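Local coordinates for TPR repeat-containing protein YrrB (Bacillus subtilis, PDB 2Q7F) that is a possible interaction mediator in complexes joining RNA sulfuration components, RNA processing components and aminoacyl-tRNA synthetases, at residues A195-N198 against A199-Y203; D56-P59 against Y60-A64. One frame throughout, in Å; residues are numbered along the deposited sequence.

How the contacts relate
Both contacts are local, each between successive turns of a single helix: contact 1 within helix 193-205, the first of TPR 6, and contact 2 at the start of helix 57-69, the first of TPR 2. They lie on opposite sides of the chain's centre, their own centres about 45 Å apart, and do not touch. Contact 1 sits inside a helix and is mostly buried; a tyrosine face meets a valine methyl, and a threonine hydroxyl adds a bond to a backbone carbonyl. Contact 2 is only partly buried and is shaped by its helix end: an aspartate cap, a proline in the first turn and a tyrosine edge turned to backbone oxygens, with an isoleucine exposed.

Contact 1 (A195-N198 against A199-Y203); sequences AFYN and AGVTY
Tyr197 lays one ring face over the CG2 methyl of Val201, one helical turn on, in a CH-pi contact. CG2 stands 3.5 Å above the ring plane, offset toward the rim, and comes nearest to the Tyr197 ring at CE1 (3.6 Å). A first torsion of 160° puts the ring beside the carbonyl carbon of Tyr197, on the side of the following turn, while Val201 holds CG2 beside its own backbone N, on the side of the preceding turn. The ring also meets that of His226 and touches helix 227-233. With an alanine in place of Tyr197, Val201 CG2 would probably lose the face it packs against and His226 its ring partner.

Nearby, Asn198 O accepts two bonds from Thr202, from N and from OG1, each 3.0 Å long and reaching it from opposite faces of the carbonyl plane. The hydroxyl of the buried Thr202 thus gives its proton to a carbonyl of its own helix. Asn198 ND2 is hydrogen-bonded to Asp194 O one turn back, and the Asn198 side chain touches Phe163 and Met167. The large Phe196, the small Gly200 four places on and the aromatic Tyr203 fit the first-helix consensus of a tetratricopeptide repeat.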
loop_
_atom_site.group_PDB
_atom_site.type_symbol
_atom_site.label_atom_id
_atom_site.label_comp_id
_atom_site.label_asym_id
_atom_site.label_seq_id
_atom_site.Cartn_x
_atom_site.Cartn_y
_atom_site.Cartn_z
ATOM N N ALA A 195 11.780 -9.241 -6.189
ATOM C CA ALA A 195 12.758 -8.161 -6.114
ATOM C C ALA A 195 13.885 -8.418 -7.095
ATOM O O ALA A 195 14.193 -7.556 -7.922
ATOM C CB ALA A 195 13.304 -8.018 -4.700
ATOM N N PHE A 196 14.481 -9.611 -7.014
ATOM C CA PHE A 196 15.537 -10.019 -7.944
ATOM C C PHE A 196 15.103 -9.877 -9.407
ATOM O O PHE A 196 15.867 -9.386 -10.237
ATOM C CB PHE A 196 16.013 -11.446 -7.649
ATOM C CG PHE A 196 17.081 -11.525 -6.585
ATOM C CD1 PHE A 196 16.827 -12.156 -5.369
ATOM C CD2 PHE A 196 18.347 -10.977 -6.803
ATOM C CE1 PHE A 196 17.812 -12.234 -4.388
ATOM C CE2 PHE A 196 19.332 -11.049 -5.828
ATOM C CZ PHE A 196 19.064 -11.677 -4.620
ATOM N N TYR A 197 13.870 -10.285 -9.707
ATOM C CA TYR A 197 13.336 -10.184 -11.064
ATOM C C TYR A 197 13.236 -8.735 -11.510
ATOM O O TYR A 197 13.654 -8.387 -12.619
ATOM C CB TYR A 197 11.966 -10.860 -11.175
ATOM C CG TYR A 197 11.159 -10.389 -12.368
ATOM C CD1 TYR A 197 11.475 -10.810 -13.666
ATOM C CD2 TYR A 197 10.084 -9.516 -12.198
ATOM C CE1 TYR A 197 10.735 -10.375 -14.764
ATOM C CE2 TYR A 197 9.343 -9.076 -13.282
ATOM C CZ TYR A 197 9.671 -9.508 -14.560
ATOM O OH TYR A 197 8.927 -9.065 -15.623
ATOM N N ASN A 198 12.675 -7.898 -10.643
ATOM C CA ASN A 198 12.508 -6.478 -10.943
ATOM C C ASN A 198 13.839 -5.730 -11.007
ATOM O O ASN A 198 13.966 -4.739 -11.730
ATOM C CB ASN A 198 11.534 -5.828 -9.954
ATOM C CG ASN A 198 10.090 -6.215 -10.229
ATOM O OD1 ASN A 198 9.446 -5.656 -11.112
ATOM N ND2 ASN A 198 9.578 -7.181 -9.471
ATOM N N ALA A 199 14.823 -6.219 -10.253
ATOM C CA ALA A 199 16.198 -5.749 -10.361
ATOM C C ALA A 199 16.729 -6.132 -11.734
ATOM O O ALA A 199 17.323 -5.315 -12.436
ATOM C CB ALA A 199 17.065 -6.357 -9.263
ATOM N N GLY A 200 16.476 -7.382 -12.112
ATOM C CA GLY A 200 16.864 -7.901 -13.414
ATOM C C GLY A 200 16.332 -7.040 -14.537
ATOM O O GLY A 200 17.051 -6.744 -15.488
ATOM N N VAL A 201 15.074 -6.622 -14.416
ATOM C CA VAL A 201 14.421 -5.807 -15.443
ATOM C C VAL A 201 14.974 -4.384 -15.464
ATOM O O VAL A 201 15.046 -3.756 -16.525
ATOM C CB VAL A 201 12.886 -5.796 -15.267
ATOM C CG1 VAL A 201 12.224 -4.872 -16.289
ATOM C CG2 VAL A 201 12.331 -7.205 -15.407
ATOM N N THR A 202 15.374 -3.887 -14.295
ATOM C CA THR A 202 15.941 -2.544 -14.186
ATOM C C THR A 202 17.248 -2.458 -14.970
ATOM O O THR A 202 17.430 -1.547 -15.781
ATOM C CB THR A 202 16.157 -2.115 -12.710
ATOM O OG1 THR A 202 14.887 -1.955 -12.067
ATOM C CG2 THR A 202 16.923 -0.799 -12.627
ATOM N N TYR A 203 18.138 -3.422 -14.735
ATOM C CA TYR A 203 19.433 -3.490 -15.418
ATOM C C TYR A 203 19.301 -3.525 -16.942
ATOM O O TYR A 203 20.141 -2.970 -17.649
ATOM C CB TYR A 203 20.247 -4.692 -14.934
ATOM C CG TYR A 203 21.024 -4.471 -13.647
ATOM C CD1 TYR A 203 21.958 -3.434 -13.531
ATOM C CD2 TYR A 203 20.852 -5.326 -12.558
ATOM C CE1 TYR A 203 22.681 -3.243 -12.348
ATOM C CE2 TYR A 203 21.569 -5.146 -11.376
ATOM C CZ TYR A 203 22.480 -4.107 -11.277
ATOM O OH TYR A 203 23.182 -3.942 -10.107
#

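Contact 2 (D56-P59 against Y60-A64); sequences DAIP and YINFA
Tyr60 turns a ring edge to the backbone before it: Asp56 O lies near the ring plane, 3.0 Å from CD2 and 3.2 Å from CE2. Ala57 O also lies at that edge and approaches CB of Tyr60. With CG beside the backbone N (chi1 -65°), the ring is directed back past the helix start. Held by a hydrogen bond from its OH to Lys54 O and lined by Ile50, Lys82 and Leu86, the buried ring forms the compact part of the contact. Ile61, also buried, rests CG1 3.4 Å from Ala57 O, although its CD1 meets Ala57 CB only loosely.

The opposite character prevails around Ile58, which is exposed. Its CG2 lies alongside the amide of Asn62, both side chains pointing the same way, with 3.8 Å between Ile58 CG2 and Asn62 OD1. That is a slack contact of a methyl with an amide oxygen; the firm link is in the backbone, Asn62 N meeting Ile58 O almost straight (169°).

Asp56 caps the helix: its OD2 accepts from Ile58 N at 2.8 Å, though the bond is bent (135°). The positive end of the helix dipole would probably favour its charged form. Pro59 has no N-H, but in the first turn its nitrogen has no carbonyl of a preceding helical turn to bond, so a proline is tolerated there; its O accepts from Phe63 N (3.0 Å). Phe63 then sets its ring edge-to-face with that of Phe79, joining this helix to 73-86. Tyr60 and, four residues on, the small Ala64, both buried, match the large-aromatic and small positions of the first helix of a tetratricopeptide repeat, here at the opening of TPR 2.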
loop_
_atom_site.group_PDB
_atom_site.type_symbol
_atom_site.label_atom_id
_atom_site.label_comp_id
_atom_site.label_asym_id
_atom_site.label_seq_id
_atom_site.Cartn_x
_atom_site.Cartn_y
_atom_site.Cartn_z
ATOM N N ASP A 56 -21.364 12.414 19.266
ATOM C CA ASP A 56 -19.948 12.081 19.119
ATOM C C ASP A 56 -19.683 11.147 17.922
ATOM O O ASP A 56 -20.390 10.167 17.717
ATOM C CB ASP A 56 -19.398 11.482 20.420
ATOM C CG ASP A 56 -17.876 11.558 20.507
ATOM O OD1 ASP A 56 -17.366 11.947 21.577
ATOM O OD2 ASP A 56 -17.183 11.236 19.516
ATOM N N ALA A 57 -18.652 11.469 17.147
ATOM C CA ALA A 57 -18.248 10.681 15.980
ATOM C C ALA A 57 -17.510 9.396 16.358
ATOM O O ALA A 57 -17.767 8.346 15.775
ATOM C CB ALA A 57 -17.385 11.532 15.040
ATOM N N ILE A 58 -16.608 9.504 17.339
ATOM C CA ILE A 58 -15.745 8.403 17.811
ATOM C C ILE A 58 -16.459 7.055 18.008
ATOM O O ILE A 58 -15.980 6.039 17.508
ATOM C CB ILE A 58 -14.948 8.787 19.118
ATOM C CG1 ILE A 58 -14.201 10.126 18.962
ATOM C CG2 ILE A 58 -14.012 7.652 19.569
ATOM C CD1 ILE A 58 -12.952 10.083 18.090
ATOM N N PRO A 59 -17.591 7.030 18.743
ATOM C CA PRO A 59 -18.271 5.744 18.906
ATOM C C PRO A 59 -18.805 5.144 17.594
ATOM O O PRO A 59 -18.777 3.922 17.429
ATOM C CB PRO A 59 -19.415 6.070 19.866
ATOM C CG PRO A 59 -19.629 7.511 19.729
ATOM C CD PRO A 59 -18.291 8.101 19.471
ATOM N N TYR A 60 -19.270 5.991 16.673
ATOM C CA TYR A 60 -19.644 5.522 15.340
ATOM C C TYR A 60 -18.447 4.947 14.591
ATOM O O TYR A 60 -18.583 3.956 13.890
ATOM C CB TYR A 60 -20.282 6.623 14.505
ATOM C CG TYR A 60 -21.611 7.129 15.011
ATOM C CD1 TYR A 60 -22.812 6.528 14.622
ATOM C CD2 TYR A 60 -21.672 8.235 15.851
ATOM C CE1 TYR A 60 -24.046 7.016 15.075
ATOM C CE2 TYR A 60 -22.891 8.729 16.305
ATOM C CZ TYR A 60 -24.071 8.122 15.916
ATOM O OH TYR A 60 -25.264 8.631 16.383
ATOM N N ILE A 61 -17.279 5.560 14.749
ATOM C CA ILE A 61 -16.073 5.060 14.088
ATOM C C ILE A 61 -15.679 3.695 14.650
ATOM O O ILE A 61 -15.408 2.763 13.890
ATOM C CB ILE A 61 -14.877 6.040 14.192
ATOM C CG1 ILE A 61 -15.257 7.419 13.643
ATOM C CG2 ILE A 61 -13.675 5.477 13.448
ATOM C CD1 ILE A 61 -14.241 8.510 13.937
ATOM N N ASN A 62 -15.668 3.581 15.975
ATOM C CA ASN A 62 -15.347 2.322 16.632
ATOM C C ASN A 62 -16.265 1.192 16.217
ATOM O O ASN A 62 -15.800 0.067 15.995
ATOM C CB ASN A 62 -15.403 2.478 18.140
ATOM C CG ASN A 62 -14.299 3.340 18.678
ATOM O OD1 ASN A 62 -14.417 3.884 19.773
ATOM N ND2 ASN A 62 -13.215 3.479 17.919
ATOM N N PHE A 63 -17.562 1.486 16.109
ATOM C CA PHE A 63 -18.525 0.472 15.704
ATOM C C PHE A 63 -18.302 0.057 14.256
ATOM O O PHE A 63 -18.423 -1.123 13.925
ATOM C CB PHE A 63 -19.968 0.924 15.934
ATOM C CG PHE A 63 -20.982 -0.194 15.804
ATOM C CD1 PHE A 63 -20.800 -1.406 16.467
ATOM C CD2 PHE A 63 -22.119 -0.032 15.026
ATOM C CE1 PHE A 63 -21.737 -2.438 16.346
ATOM C CE2 PHE A 63 -23.059 -1.064 14.896
ATOM C CZ PHE A 63 -22.869 -2.261 15.556
ATOM N N ALA A 64 -17.953 1.027 13.412
ATOM C CA ALA A 64 -17.620 0.772 12.011
ATOM C C ALA A 64 -16.346 -0.069 11.868
ATOM O O ALA A 64 -16.282 -0.968 11.022
ATOM C CB ALA A 64 -17.498 2.072 11.252
#